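Local coordinates for unknown protein (Leishmania major, PDB 1R75) that is of unknown function but folds as a compact, all-beta sandwich of two antiparallel sheets and belongs to a family still without an assigned role, at residues Trp53-Asp58 and Gln113-Gly118; Ile64-Leu69 and Val105-Leu110; Pro36-Ile41 and Leu128-Ala133; Asp71-Ile76 and Ser119-Arg124; Pro27-Thr32 and Tyr43-Thr48. All blocks are in the same frame, centred on the assembly; numbering follows the deposited sequence.

Contact 1: residues Trp53-Asp58 and Gln113-Gly118; sequences WAFYND and QMFVEG
A classic beta bulge sets W53 against both F115 and V116 where strands 52-57 and 112-117 run antiparallel in the five-stranded sheet. W53 N donates to V116 O (2.9 Å, 171° at the hydrogen). F115 N reaches W53 O at 2.9 Å, and V116 N adds a weak bond to that same oxygen. Past the bulge A54 and M114 form a non-hydrogen-bonded pair, and F55 and Q113 then exchange two backbone bonds.

The extra residue puts F115 with F55 and W53 on the side that meets the second sheet. F115 CG lies anti to its backbone N (chi1 -171°), and the F55 ring approaches edge-to-face, its CE2 3.4 Å above the centre of the F115 ring with the planes 62° apart. V116 CG1 lies over the opposite face, nearer its rim, while W53 CE3 comes to the edge at F115 CD2 (3.8 Å). On the other face of the sheet A54 CB touches M114 CE (3.8 Å).

V68, F70, C103 and V105 of the second sheet also touch F115. Backbone bonds thus engage W53 N and O, F115 N and V116 O at the bulge, and the phenyl rings of F55 and F115, which carry no polar atom, can fill the sandwich interior.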
# COMPACT_ATOMS: atom_id res chain seq x y z
N TRP A 53 -5.06 -6.91 -1.76
CA TRP A 53 -3.86 -6.35 -1.17
C TRP A 53 -4.17 -5.13 -0.33
O TRP A 53 -5.05 -4.32 -0.71
CB TRP A 53 -2.96 -5.86 -2.23
CG TRP A 53 -2.25 -6.81 -3.07
CD1 TRP A 53 -2.40 -8.15 -3.18
CD2 TRP A 53 -1.22 -6.43 -4.00
NE1 TRP A 53 -1.52 -8.66 -4.15
CE2 TRP A 53 -0.81 -7.61 -4.68
CE3 TRP A 53 -0.63 -5.21 -4.35
CZ2 TRP A 53 0.21 -7.57 -5.67
CZ3 TRP A 53 0.43 -5.21 -5.32
CH2 TRP A 53 0.78 -6.34 -5.97
N ALA A 54 -3.43 -5.01 0.73
CA ALA A 54 -3.41 -3.89 1.60
C ALA A 54 -1.97 -3.53 1.97
O ALA A 54 -1.08 -4.34 1.81
CB ALA A 54 -4.20 -4.18 2.84
N PHE A 55 -1.78 -2.29 2.42
CA PHE A 55 -0.50 -1.80 2.94
C PHE A 55 -0.66 -1.37 4.38
O PHE A 55 -1.68 -0.77 4.80
CB PHE A 55 -0.03 -0.60 2.11
CG PHE A 55 0.41 -0.96 0.77
CD1 PHE A 55 1.55 -1.72 0.58
CD2 PHE A 55 -0.31 -0.54 -0.35
CE1 PHE A 55 2.00 -2.04 -0.77
CE2 PHE A 55 0.11 -0.84 -1.64
CZ PHE A 55 1.26 -1.64 -1.84
N TYR A 56 0.35 -1.70 5.16
CA TYR A 56 0.44 -1.30 6.56
C TYR A 56 1.74 -0.51 6.75
O TYR A 56 2.79 -0.94 6.28
CB TYR A 56 0.35 -2.54 7.49
CG TYR A 56 0.74 -2.22 8.90
CD1 TYR A 56 -0.07 -1.39 9.69
CD2 TYR A 56 1.92 -2.69 9.44
CE1 TYR A 56 0.32 -1.02 10.96
CE2 TYR A 56 2.32 -2.32 10.72
CZ TYR A 56 1.51 -1.53 11.47
OH TYR A 56 1.87 -1.16 12.71
N ASN A 57 1.65 0.64 7.40
CA ASN A 57 2.76 1.52 7.67
C ASN A 57 3.07 1.35 9.19
O ASN A 57 2.25 1.73 10.04
CB ASN A 57 2.36 2.92 7.24
CG ASN A 57 3.41 4.01 7.64
OD1 ASN A 57 4.43 3.74 8.31
ND2 ASN A 57 3.14 5.22 7.23
N ASP A 58 4.20 0.68 9.50
CA ASP A 58 4.65 0.47 10.88
C ASP A 58 5.52 1.65 11.47
O ASP A 58 6.06 1.55 12.56
CB ASP A 58 5.42 -0.84 10.93
CG ASP A 58 5.57 -1.38 12.35
OD1 ASP A 58 4.60 -1.34 13.15
OD2 ASP A 58 6.65 -1.88 12.69
N GLN A 113 -4.17 0.60 4.77
CA GLN A 113 -4.96 1.01 3.62
C GLN A 113 -5.22 -0.20 2.74
O GLN A 113 -4.27 -0.78 2.20
CB GLN A 113 -4.25 2.17 2.86
CG GLN A 113 -4.31 3.45 3.60
CD GLN A 113 -5.66 4.19 3.32
OE1 GLN A 113 -6.69 3.56 3.13
NE2 GLN A 113 -5.62 5.48 3.24
N MET A 114 -6.50 -0.53 2.48
CA MET A 114 -6.88 -1.43 1.37
C MET A 114 -6.43 -0.76 0.04
O MET A 114 -6.53 0.44 -0.14
CB MET A 114 -8.41 -1.63 1.37
CG MET A 114 -8.87 -2.35 2.60
SD MET A 114 -8.16 -4.09 2.60
CE MET A 114 -7.76 -3.82 4.04
N PHE A 115 -5.90 -1.57 -0.86
CA PHE A 115 -5.32 -1.11 -2.06
C PHE A 115 -6.04 -1.58 -3.29
O PHE A 115 -6.66 -0.74 -4.06
CB PHE A 115 -3.85 -1.53 -2.02
CG PHE A 115 -3.02 -0.92 -3.12
CD1 PHE A 115 -3.02 0.43 -3.31
CD2 PHE A 115 -2.21 -1.74 -3.98
CE1 PHE A 115 -2.22 1.01 -4.32
CE2 PHE A 115 -1.49 -1.15 -5.02
CZ PHE A 115 -1.48 0.23 -5.15
N VAL A 116 -5.96 -2.89 -3.63
CA VAL A 116 -6.60 -3.42 -4.83
C VAL A 116 -7.17 -4.79 -4.57
O VAL A 116 -6.81 -5.50 -3.64
CB VAL A 116 -5.65 -3.52 -6.06
CG1 VAL A 116 -5.17 -2.24 -6.42
CG2 VAL A 116 -4.47 -4.46 -5.77
N GLU A 117 -8.10 -5.16 -5.38
CA GLU A 117 -8.65 -6.50 -5.28
C GLU A 117 -8.86 -7.05 -6.67
O GLU A 117 -9.32 -6.35 -7.57
CB GLU A 117 -10.00 -6.37 -4.54
CG GLU A 117 -10.74 -7.66 -4.37
CD GLU A 117 -11.74 -7.63 -3.17
OE1 GLU A 117 -11.41 -7.03 -2.12
OE2 GLU A 117 -12.82 -8.25 -3.33
N GLY A 118 -8.50 -8.32 -6.86
CA GLY A 118 -8.75 -9.00 -8.11
C GLY A 118 -7.51 -9.80 -8.51
O GLY A 118 -6.77 -10.22 -7.67

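Contact 2: residues Ile64-Leu69 and Val105-Leu110; sequences IHVAVL and VDVRPL
I64 pairs with V107 and V66 with V105 in an antiparallel ladder between strands 62-71 and 100-107, the central pair of the four-stranded sheet of the sandwich. Backbone bonds come first: I64 N to V107 O is 3.0 Å, V107 N to I64 O 2.8 Å, and V66 and V105 exchange a second couple, V66 N to V105 O being nearly straight at 175°. Between these pairs stand H65 and D106, a non-hydrogen-bonded pair whose alpha carbons add CA-H...O contacts, the shorter from D106 CA to I64 O (3.3 Å).

Side chains divide by face. H65 and D106, polar and partly exposed, occupy the outer face, where H65 NE2 makes a weak hydrogen bond to E104. The beta-branched residues, well suited to extended backbone, face inward: V66 and V107 meet F55, and V105 meets F115. V66 and V105 stand side by side. In both, CG1 lies between backbone N and carbonyl carbon (chi1 53° and 72°). V66 CG1 touches V105 CG1 at 3.8 Å, and V107 CG2 lies 4.5 Å from V66 CG1.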
# COMPACT_ATOMS: atom_id res chain seq x y z
N ILE A 64 3.47 7.58 3.92
CA ILE A 64 4.10 6.86 2.79
C ILE A 64 3.17 6.98 1.61
O ILE A 64 1.96 6.81 1.76
CB ILE A 64 4.40 5.42 3.12
CG1 ILE A 64 5.38 5.35 4.33
CG2 ILE A 64 4.87 4.64 1.86
CD1 ILE A 64 5.54 4.03 4.87
N HIS A 65 3.70 7.37 0.46
CA HIS A 65 2.87 7.39 -0.76
C HIS A 65 3.35 6.28 -1.64
O HIS A 65 4.54 6.20 -1.91
CB HIS A 65 3.06 8.71 -1.52
CG HIS A 65 2.34 8.77 -2.84
ND1 HIS A 65 3.00 8.87 -4.04
CD2 HIS A 65 1.02 8.69 -3.14
CE1 HIS A 65 2.12 8.84 -5.03
NE2 HIS A 65 0.91 8.76 -4.51
N VAL A 66 2.46 5.40 -2.07
CA VAL A 66 2.85 4.25 -2.86
C VAL A 66 2.02 4.23 -4.13
O VAL A 66 0.82 4.49 -4.11
CB VAL A 66 2.80 2.92 -2.07
CG1 VAL A 66 1.50 2.68 -1.42
CG2 VAL A 66 3.22 1.68 -2.97
N ALA A 67 2.69 4.06 -5.26
CA ALA A 67 2.00 3.82 -6.50
C ALA A 67 2.59 2.62 -7.21
O ALA A 67 3.82 2.48 -7.31
CB ALA A 67 2.08 5.01 -7.46
N VAL A 68 1.70 1.79 -7.77
CA VAL A 68 2.04 0.56 -8.37
C VAL A 68 1.42 0.54 -9.76
O VAL A 68 0.28 0.93 -9.95
CB VAL A 68 1.51 -0.62 -7.57
CG1 VAL A 68 1.75 -1.93 -8.30
CG2 VAL A 68 2.10 -0.67 -6.12
N LEU A 69 2.18 0.09 -10.72
CA LEU A 69 1.75 -0.04 -12.09
C LEU A 69 1.53 -1.50 -12.39
O LEU A 69 2.46 -2.31 -12.20
CB LEU A 69 2.87 0.38 -13.00
CG LEU A 69 3.19 1.78 -13.27
CD1 LEU A 69 4.72 1.86 -13.68
CD2 LEU A 69 2.19 2.30 -14.38
N VAL A 105 -1.96 5.21 -3.31
CA VAL A 105 -2.62 5.51 -2.05
C VAL A 105 -1.55 6.13 -1.12
O VAL A 105 -0.35 5.87 -1.25
CB VAL A 105 -3.30 4.23 -1.41
CG1 VAL A 105 -2.26 3.27 -0.87
CG2 VAL A 105 -4.40 4.61 -0.40
N ASP A 106 -2.01 6.95 -0.20
CA ASP A 106 -1.15 7.36 0.93
C ASP A 106 -1.47 6.60 2.19
O ASP A 106 -2.61 6.38 2.47
CB ASP A 106 -1.36 8.85 1.17
CG ASP A 106 -1.00 9.68 -0.02
OD1 ASP A 106 0.04 9.39 -0.67
OD2 ASP A 106 -1.70 10.65 -0.42
N VAL A 107 -0.46 6.23 2.99
CA VAL A 107 -0.66 5.40 4.12
C VAL A 107 -0.06 6.14 5.35
O VAL A 107 1.17 6.36 5.43
CB VAL A 107 0.03 4.07 3.99
CG1 VAL A 107 -0.38 3.12 5.11
CG2 VAL A 107 -0.21 3.46 2.63
N ARG A 108 -0.94 6.57 6.24
CA ARG A 108 -0.54 7.36 7.39
C ARG A 108 0.11 6.45 8.42
O ARG A 108 -0.03 5.20 8.39
CB ARG A 108 -1.73 8.11 7.99
CG ARG A 108 -2.24 9.17 7.05
CD ARG A 108 -3.60 9.71 7.44
NE ARG A 108 -4.39 10.19 6.29
CZ ARG A 108 -4.84 9.44 5.22
NH1 ARG A 108 -4.59 8.12 5.07
NH2 ARG A 108 -5.53 10.06 4.26
N PRO A 109 0.80 7.05 9.38
CA PRO A 109 1.44 6.26 10.45
C PRO A 109 0.52 5.25 11.14
O PRO A 109 -0.55 5.67 11.59
CB PRO A 109 1.92 7.36 11.43
CG PRO A 109 2.10 8.54 10.64
CD PRO A 109 1.05 8.49 9.55
N LEU A 110 0.95 4.01 11.24
CA LEU A 110 0.28 2.83 11.86
C LEU A 110 -1.05 2.42 11.22
O LEU A 110 -1.80 1.63 11.77
CB LEU A 110 0.10 3.06 13.41
CG LEU A 110 1.42 3.49 14.06
CD1 LEU A 110 1.22 3.81 15.59
CD2 LEU A 110 2.48 2.49 13.85

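Contact 3: residues Pro36-Ile41 and Leu128-Ala133; sequences PMFSNI and LEARTA
F38 carries this contact, laying its ring obliquely against L128 and A130 of strand 123-132. Its CD1 presses on the branch carbon of L128 (CD1 to CG 3.4 Å), and on the other side of the ring's long axis CE2 meets A130 CB at 3.5 Å. F38 CE1 also passes 3.8 Å from L128 O. F38 and L128 lie alongside each other, running opposite ways, and no hydrogen bond crosses: this is apolar packing, in which a broad flat ring covers both a branched residue and a small one.

The first torsion of F38 puts CG anti to the backbone N (chi1 179°), which sends the ring out of its loop toward the strand. A tight turn holds that loop: I41 N bonds to F38 O at 3.1 Å, and S39 and N40 between them have left-handed helical backbone angles, a conformation asparagine adopts readily. Farther out, L128 rests on L42, I64 and V66, M37 lies against F55 and R44, and E129 is bonded through its backbone to H65.

Such a meeting, in which the hairpin loop between strands 33-36 and 42-47 of one sheet reaches an outermost strand of the other, closes one margin of a beta sandwich.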
# COMPACT_ATOMS: atom_id res chain seq x y z
N PRO A 36 7.63 -7.33 3.52
CA PRO A 36 8.17 -6.01 3.83
C PRO A 36 8.67 -5.32 2.57
O PRO A 36 9.05 -6.00 1.58
CB PRO A 36 9.31 -6.31 4.84
CG PRO A 36 9.75 -7.67 4.50
CD PRO A 36 8.52 -8.41 4.00
N MET A 37 8.63 -3.99 2.56
CA MET A 37 8.94 -3.25 1.33
C MET A 37 9.81 -1.97 1.30
O MET A 37 10.43 -1.65 0.22
CB MET A 37 7.67 -2.86 0.68
CG MET A 37 7.04 -3.99 0.02
SD MET A 37 5.68 -3.27 -0.76
CE MET A 37 5.94 -3.55 -2.34
N PHE A 38 9.84 -1.20 2.35
CA PHE A 38 10.43 0.17 2.22
C PHE A 38 11.34 0.37 3.45
O PHE A 38 11.04 1.08 4.41
CB PHE A 38 9.24 1.17 2.07
CG PHE A 38 9.62 2.64 1.95
CD1 PHE A 38 10.11 3.17 0.76
CD2 PHE A 38 9.45 3.50 3.02
CE1 PHE A 38 10.40 4.54 0.61
CE2 PHE A 38 9.80 4.86 2.90
CZ PHE A 38 10.25 5.38 1.68
N SER A 39 12.44 -0.36 3.43
CA SER A 39 13.34 -0.50 4.57
C SER A 39 12.51 -1.01 5.71
O SER A 39 12.61 -0.48 6.83
CB SER A 39 14.01 0.83 4.93
OG SER A 39 15.37 0.65 5.30
N ASN A 40 11.68 -2.01 5.46
CA ASN A 40 10.82 -2.51 6.55
C ASN A 40 9.97 -1.47 7.31
O ASN A 40 9.78 -1.58 8.53
CB ASN A 40 11.69 -3.27 7.54
CG ASN A 40 12.68 -4.12 6.85
OD1 ASN A 40 12.30 -5.04 6.12
ND2 ASN A 40 13.97 -3.76 6.96
N ILE A 41 9.51 -0.44 6.62
CA ILE A 41 8.53 0.45 7.20
C ILE A 41 7.14 0.09 6.63
O ILE A 41 6.14 0.21 7.33
CB ILE A 41 8.84 1.92 6.87
CG1 ILE A 41 10.21 2.37 7.49
CG2 ILE A 41 7.78 2.81 7.43
CD1 ILE A 41 11.01 3.36 6.69
N LEU A 128 7.59 5.19 -4.58
CA LEU A 128 7.52 4.84 -3.20
C LEU A 128 8.26 5.98 -2.46
O LEU A 128 9.48 6.17 -2.70
CB LEU A 128 8.13 3.54 -2.98
CG LEU A 128 7.83 2.80 -1.72
CD1 LEU A 128 6.46 2.90 -1.13
CD2 LEU A 128 8.15 1.29 -1.98
N GLU A 129 7.51 6.81 -1.75
CA GLU A 129 8.03 8.04 -1.13
C GLU A 129 7.52 8.21 0.28
O GLU A 129 6.42 7.77 0.60
CB GLU A 129 7.55 9.26 -1.92
CG GLU A 129 8.36 10.50 -1.67
CD GLU A 129 9.06 11.02 -2.93
OE1 GLU A 129 8.46 10.84 -4.07
OE2 GLU A 129 10.21 11.58 -2.79
N ALA A 130 8.32 8.77 1.18
CA ALA A 130 7.82 9.02 2.49
C ALA A 130 8.21 10.40 2.91
O ALA A 130 9.26 10.91 2.48
CB ALA A 130 8.34 8.01 3.46
N ARG A 131 7.39 10.97 3.79
CA ARG A 131 7.70 12.27 4.38
C ARG A 131 7.24 12.27 5.80
O ARG A 131 6.46 11.40 6.18
CB ARG A 131 7.10 13.39 3.55
CG ARG A 131 5.62 13.63 3.73
CD ARG A 131 4.99 14.57 2.68
NE ARG A 131 5.44 15.96 2.76
CZ ARG A 131 4.76 17.03 2.29
NH1 ARG A 131 3.57 16.90 1.68
NH2 ARG A 131 5.28 18.25 2.44
N THR A 132 7.78 13.16 6.65
CA THR A 132 7.32 13.16 8.05
C THR A 132 5.86 13.51 8.02
O THR A 132 5.38 14.33 7.18
CB THR A 132 8.10 14.27 8.90
OG1 THR A 132 8.02 15.48 8.17
CG2 THR A 132 9.44 14.04 8.87
N ALA A 133 5.11 12.91 8.93
CA ALA A 133 3.71 13.16 9.02
C ALA A 133 3.40 14.43 9.83
O ALA A 133 2.88 14.32 10.92
CB ALA A 133 3.04 11.98 9.58

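Contact 4: residues Asp71-Ile76 and Ser119-Arg124; sequences DYDSQI and SVTGWR
T121 OG1 is the focus of the tight part, donating to D73 OD1 at 2.7 Å and accepting from S74 OG at 3.0 Å. The hydroxyl meets the D73 carboxylate from above its plane, 58° out of it. D71 to S74 form a type I turn, and D71 N gives G122 O a straight bond of 2.9 Å. G122, having no side chain, lets D71 OD2 come within 3.3 Å of its CA, while D71 OD1 forms a salt bridge with K100. S74 is buried, and its short side chain brings OG up to T121 OG1.

The other side is looser and wetter. Q75 and S119 exchange two backbone bonds as a short antiparallel pair, but Q75 extends its amide outward. A water bridges D73 O (2.6 Å) and S119 OG (2.9 Å).

Inward, I76 CG2 and V120 CG2 touch at 3.9 Å, and both residues pack on F70. The two segments lie at one end of the sandwich, where the chain passes from strand 62-71 to 75-78 and, beside it, from 112-117 to 123-132, each time changing sheets.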
# COMPACT_ATOMS: atom_id res chain seq x y z
N ASP A 71 0.20 -4.48 -15.12
CA ASP A 71 0.11 -4.83 -16.52
C ASP A 71 -1.35 -5.01 -16.98
O ASP A 71 -2.28 -5.27 -16.20
CB ASP A 71 0.87 -6.12 -16.88
CG ASP A 71 2.36 -6.00 -16.73
OD1 ASP A 71 2.92 -4.84 -16.53
OD2 ASP A 71 3.05 -7.06 -16.87
N TYR A 72 -1.49 -4.89 -18.30
CA TYR A 72 -2.74 -4.64 -19.05
C TYR A 72 -3.68 -5.80 -18.81
O TYR A 72 -4.88 -5.65 -18.79
CB TYR A 72 -2.38 -4.50 -20.58
CG TYR A 72 -2.09 -5.88 -21.24
CD1 TYR A 72 -3.07 -6.56 -21.98
CD2 TYR A 72 -0.84 -6.51 -21.10
CE1 TYR A 72 -2.81 -7.82 -22.56
CE2 TYR A 72 -0.58 -7.80 -21.64
CZ TYR A 72 -1.57 -8.44 -22.38
OH TYR A 72 -1.34 -9.69 -22.93
N ASP A 73 -3.12 -6.98 -18.53
CA ASP A 73 -3.92 -8.18 -18.29
C ASP A 73 -4.35 -8.50 -16.86
O ASP A 73 -5.08 -9.46 -16.59
CB ASP A 73 -3.29 -9.42 -18.97
CG ASP A 73 -1.90 -9.69 -18.52
OD1 ASP A 73 -1.24 -8.77 -17.93
OD2 ASP A 73 -1.41 -10.82 -18.73
N SER A 74 -3.98 -7.64 -15.94
CA SER A 74 -4.54 -7.59 -14.62
C SER A 74 -6.03 -7.22 -14.67
O SER A 74 -6.41 -6.39 -15.45
CB SER A 74 -3.79 -6.55 -13.77
OG SER A 74 -2.44 -6.95 -13.50
N GLN A 75 -6.81 -7.82 -13.79
CA GLN A 75 -8.20 -7.49 -13.65
C GLN A 75 -8.47 -7.12 -12.19
O GLN A 75 -8.76 -7.96 -11.32
CB GLN A 75 -9.05 -8.68 -14.11
CG GLN A 75 -8.79 -9.07 -15.50
CD GLN A 75 -9.53 -10.39 -15.83
OE1 GLN A 75 -10.51 -10.79 -15.15
NE2 GLN A 75 -9.07 -11.07 -16.86
N ILE A 76 -8.26 -5.86 -11.90
CA ILE A 76 -8.33 -5.36 -10.54
C ILE A 76 -9.23 -4.16 -10.45
O ILE A 76 -9.36 -3.41 -11.39
CB ILE A 76 -6.92 -4.99 -9.97
CG1 ILE A 76 -6.13 -4.18 -10.95
CG2 ILE A 76 -6.17 -6.26 -9.64
CD1 ILE A 76 -5.01 -3.44 -10.35
N SER A 119 -7.29 -9.96 -9.80
CA SER A 119 -6.23 -10.83 -10.29
C SER A 119 -5.08 -10.02 -10.80
O SER A 119 -5.19 -9.29 -11.74
CB SER A 119 -6.78 -11.84 -11.29
OG SER A 119 -7.32 -11.21 -12.43
N VAL A 120 -3.95 -10.18 -10.16
CA VAL A 120 -2.79 -9.35 -10.46
C VAL A 120 -1.90 -10.22 -11.34
O VAL A 120 -1.65 -11.39 -10.94
CB VAL A 120 -2.09 -8.99 -9.19
CG1 VAL A 120 -0.81 -8.22 -9.51
CG2 VAL A 120 -3.02 -8.13 -8.29
N THR A 121 -1.35 -9.63 -12.38
CA THR A 121 -0.40 -10.28 -13.29
C THR A 121 0.94 -9.61 -13.04
O THR A 121 1.40 -9.63 -11.88
CB THR A 121 -0.80 -10.21 -14.73
OG1 THR A 121 -0.93 -8.85 -15.20
CG2 THR A 121 -2.15 -10.91 -14.93
N GLY A 122 1.57 -9.01 -14.02
CA GLY A 122 2.80 -8.25 -13.81
C GLY A 122 2.49 -6.97 -13.05
O GLY A 122 1.44 -6.32 -13.29
N TRP A 123 3.38 -6.56 -12.15
CA TRP A 123 3.25 -5.30 -11.47
C TRP A 123 4.62 -4.85 -11.10
O TRP A 123 5.54 -5.70 -10.99
CB TRP A 123 2.44 -5.43 -10.20
CG TRP A 123 2.97 -6.41 -9.15
CD1 TRP A 123 2.81 -7.76 -9.16
CD2 TRP A 123 3.69 -6.10 -7.98
NE1 TRP A 123 3.40 -8.33 -8.07
CE2 TRP A 123 3.95 -7.33 -7.32
CE3 TRP A 123 4.22 -4.95 -7.45
CZ2 TRP A 123 4.64 -7.42 -6.14
CZ3 TRP A 123 4.91 -5.04 -6.23
CH2 TRP A 123 5.10 -6.27 -5.58
N ARG A 124 4.76 -3.57 -10.87
CA ARG A 124 6.03 -2.99 -10.38
C ARG A 124 5.75 -1.73 -9.60
O ARG A 124 4.83 -1.00 -9.89
CB ARG A 124 7.06 -2.68 -11.47
CG ARG A 124 6.71 -1.72 -12.46
CD ARG A 124 7.71 -1.76 -13.63
NE ARG A 124 8.85 -1.06 -13.12
CZ ARG A 124 9.11 0.24 -13.36
NH1 ARG A 124 8.37 0.95 -14.21
NH2 ARG A 124 10.13 0.83 -12.76
O HOH W 1 -5.89 -11.28 -14.95

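Contact 5: residues Pro27-Thr32 and Tyr43-Thr48; sequences PTVKGT and YRIADT
G31 and T32 run beside A46 and D47 with the alpha carbons of G31 and D47 4.0 Å apart, although segment 27-32 has no regular strand. T32 N bonds to A46 O (2.9 Å, 148° at the hydrogen) in the plane of the carbonyl, and G31 CA adds a CA-H...O contact to the same oxygen at 3.3 Å. G31 has no side chain, and its CA can lie this close to A46 O, where a CB would have collided.

I45 is the apolar centre. Its CG2, anti to the backbone N, lies 3.5 Å from G31 N, and its CD1 touches P27 CB at 3.6 Å, the proline ring and the isoleucine crossing obliquely. V29 is more distant, its CG2 4.3 Å from I45 CG2. At the other end the threonines cross at about a right angle, and T48 N gives T32 OG1 a rather long but straight hydrogen bond (3.3 Å, 168°).

D47 OD1 accepts from A50 N in the loop that follows strand 42-47. Its OD2 has a long, weak ion pair with R52 and takes a bond from a water that also donates to K30 O, linking the K30 carbonyl to the carboxylate.

P27 continues onto Y56 and V29 onto M114. The segment is therefore a lead-in loop that covers part of the sheet's outer face before entering strand 33-36, an edge strand of the beta sandwich.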
# COMPACT_ATOMS: atom_id res chain seq x y z
N PRO A 27 -1.46 -4.32 11.50
CA PRO A 27 -2.46 -4.19 10.45
C PRO A 27 -3.85 -4.54 10.95
O PRO A 27 -4.00 -5.27 11.96
CB PRO A 27 -2.02 -5.21 9.42
CG PRO A 27 -0.66 -5.52 9.71
CD PRO A 27 -0.49 -5.39 11.20
N THR A 28 -4.88 -4.04 10.26
CA THR A 28 -6.24 -4.31 10.73
C THR A 28 -6.74 -5.59 10.12
O THR A 28 -7.84 -6.06 10.47
CB THR A 28 -7.15 -3.19 10.36
OG1 THR A 28 -7.01 -2.88 8.96
CG2 THR A 28 -6.73 -1.94 11.11
N VAL A 29 -5.97 -6.14 9.18
CA VAL A 29 -6.34 -7.39 8.55
C VAL A 29 -5.15 -8.33 8.54
O VAL A 29 -3.99 -7.92 8.49
CB VAL A 29 -6.81 -7.16 7.10
CG1 VAL A 29 -8.10 -6.37 7.09
CG2 VAL A 29 -5.73 -6.47 6.25
N LYS A 30 -5.46 -9.62 8.58
CA LYS A 30 -4.44 -10.63 8.37
C LYS A 30 -4.80 -11.20 7.02
O LYS A 30 -5.94 -11.61 6.76
CB LYS A 30 -4.45 -11.77 9.41
CG LYS A 30 -4.27 -11.36 10.86
CD LYS A 30 -5.49 -11.81 11.70
CE LYS A 30 -5.13 -12.12 13.14
NZ LYS A 30 -6.37 -12.43 13.89
N GLY A 31 -3.83 -11.20 6.15
CA GLY A 31 -4.00 -11.87 4.91
C GLY A 31 -3.39 -13.22 5.16
O GLY A 31 -3.43 -13.75 6.26
N THR A 32 -2.85 -13.78 4.12
CA THR A 32 -2.16 -15.03 4.25
C THR A 32 -0.66 -14.76 4.25
O THR A 32 0.08 -15.49 4.93
CB THR A 32 -2.68 -15.97 3.17
OG1 THR A 32 -2.69 -15.33 1.90
CG2 THR A 32 -4.14 -16.21 3.38
N TYR A 43 4.56 -2.53 4.76
CA TYR A 43 4.30 -3.96 4.49
C TYR A 43 3.17 -4.08 3.54
O TYR A 43 2.15 -3.40 3.77
CB TYR A 43 3.91 -4.67 5.78
CG TYR A 43 5.09 -4.71 6.74
CD1 TYR A 43 5.97 -5.79 6.74
CD2 TYR A 43 5.37 -3.62 7.53
CE1 TYR A 43 7.08 -5.81 7.61
CE2 TYR A 43 6.46 -3.62 8.37
CZ TYR A 43 7.30 -4.74 8.42
OH TYR A 43 8.42 -4.70 9.21
N ARG A 44 3.31 -4.92 2.54
CA ARG A 44 2.22 -5.37 1.70
C ARG A 44 1.60 -6.60 2.30
O ARG A 44 2.32 -7.55 2.61
CB ARG A 44 2.74 -5.65 0.31
CG ARG A 44 1.76 -6.21 -0.65
CD ARG A 44 2.30 -6.18 -2.08
NE ARG A 44 3.44 -7.09 -2.26
CZ ARG A 44 3.35 -8.32 -2.60
NH1 ARG A 44 2.17 -8.88 -2.82
NH2 ARG A 44 4.50 -9.02 -2.76
N ILE A 45 0.28 -6.59 2.51
CA ILE A 45 -0.45 -7.71 3.13
C ILE A 45 -1.28 -8.25 2.01
O ILE A 45 -2.18 -7.54 1.49
CB ILE A 45 -1.37 -7.23 4.25
CG1 ILE A 45 -0.53 -6.45 5.28
CG2 ILE A 45 -2.11 -8.44 4.89
CD1 ILE A 45 -1.29 -5.38 5.92
N ALA A 46 -1.02 -9.47 1.58
CA ALA A 46 -1.75 -10.08 0.50
C ALA A 46 -2.68 -11.12 1.06
O ALA A 46 -2.35 -11.81 2.01
CB ALA A 46 -0.79 -10.69 -0.51
N ASP A 47 -3.90 -11.16 0.56
CA ASP A 47 -4.84 -12.17 1.03
C ASP A 47 -5.29 -12.98 -0.19
O ASP A 47 -5.98 -12.46 -1.08
CB ASP A 47 -5.99 -11.52 1.81
CG ASP A 47 -6.97 -12.55 2.39
OD1 ASP A 47 -7.31 -13.53 1.67
OD2 ASP A 47 -7.44 -12.47 3.57
N THR A 48 -4.83 -14.25 -0.30
CA THR A 48 -5.13 -15.03 -1.50
C THR A 48 -6.60 -15.45 -1.60
O THR A 48 -7.15 -15.48 -2.70
CB THR A 48 -4.27 -16.31 -1.63
OG1 THR A 48 -4.69 -17.22 -0.64
CG2 THR A 48 -2.82 -16.09 -1.33
O HOH W 2 -7.03 -10.25 4.71

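Contacts 1 and 5 meet on the five-stranded sheet, where strand 52-57 of contact 1 neighbours strand 42-47 of contact 5, with centres about 7 Å apart. Contact 2 forms the middle of the four-stranded sheet, its centre about 9 Å from that of contact 1 across the interior, where N57 and Q113 of contact 1 also reach backbone oxygens of contact 2. Contacts 3 and 4 connect the sheets near opposite ends, about 23 Å apart between centres, and both use strand 123-132. Along the chain contact 5 closes first. Contact 2 is nested within contact 1, itself nested in contact 3, whereas contact 4 alternates with contacts 1 and 2. Segments distant in sequence thus interlock in one compact domain.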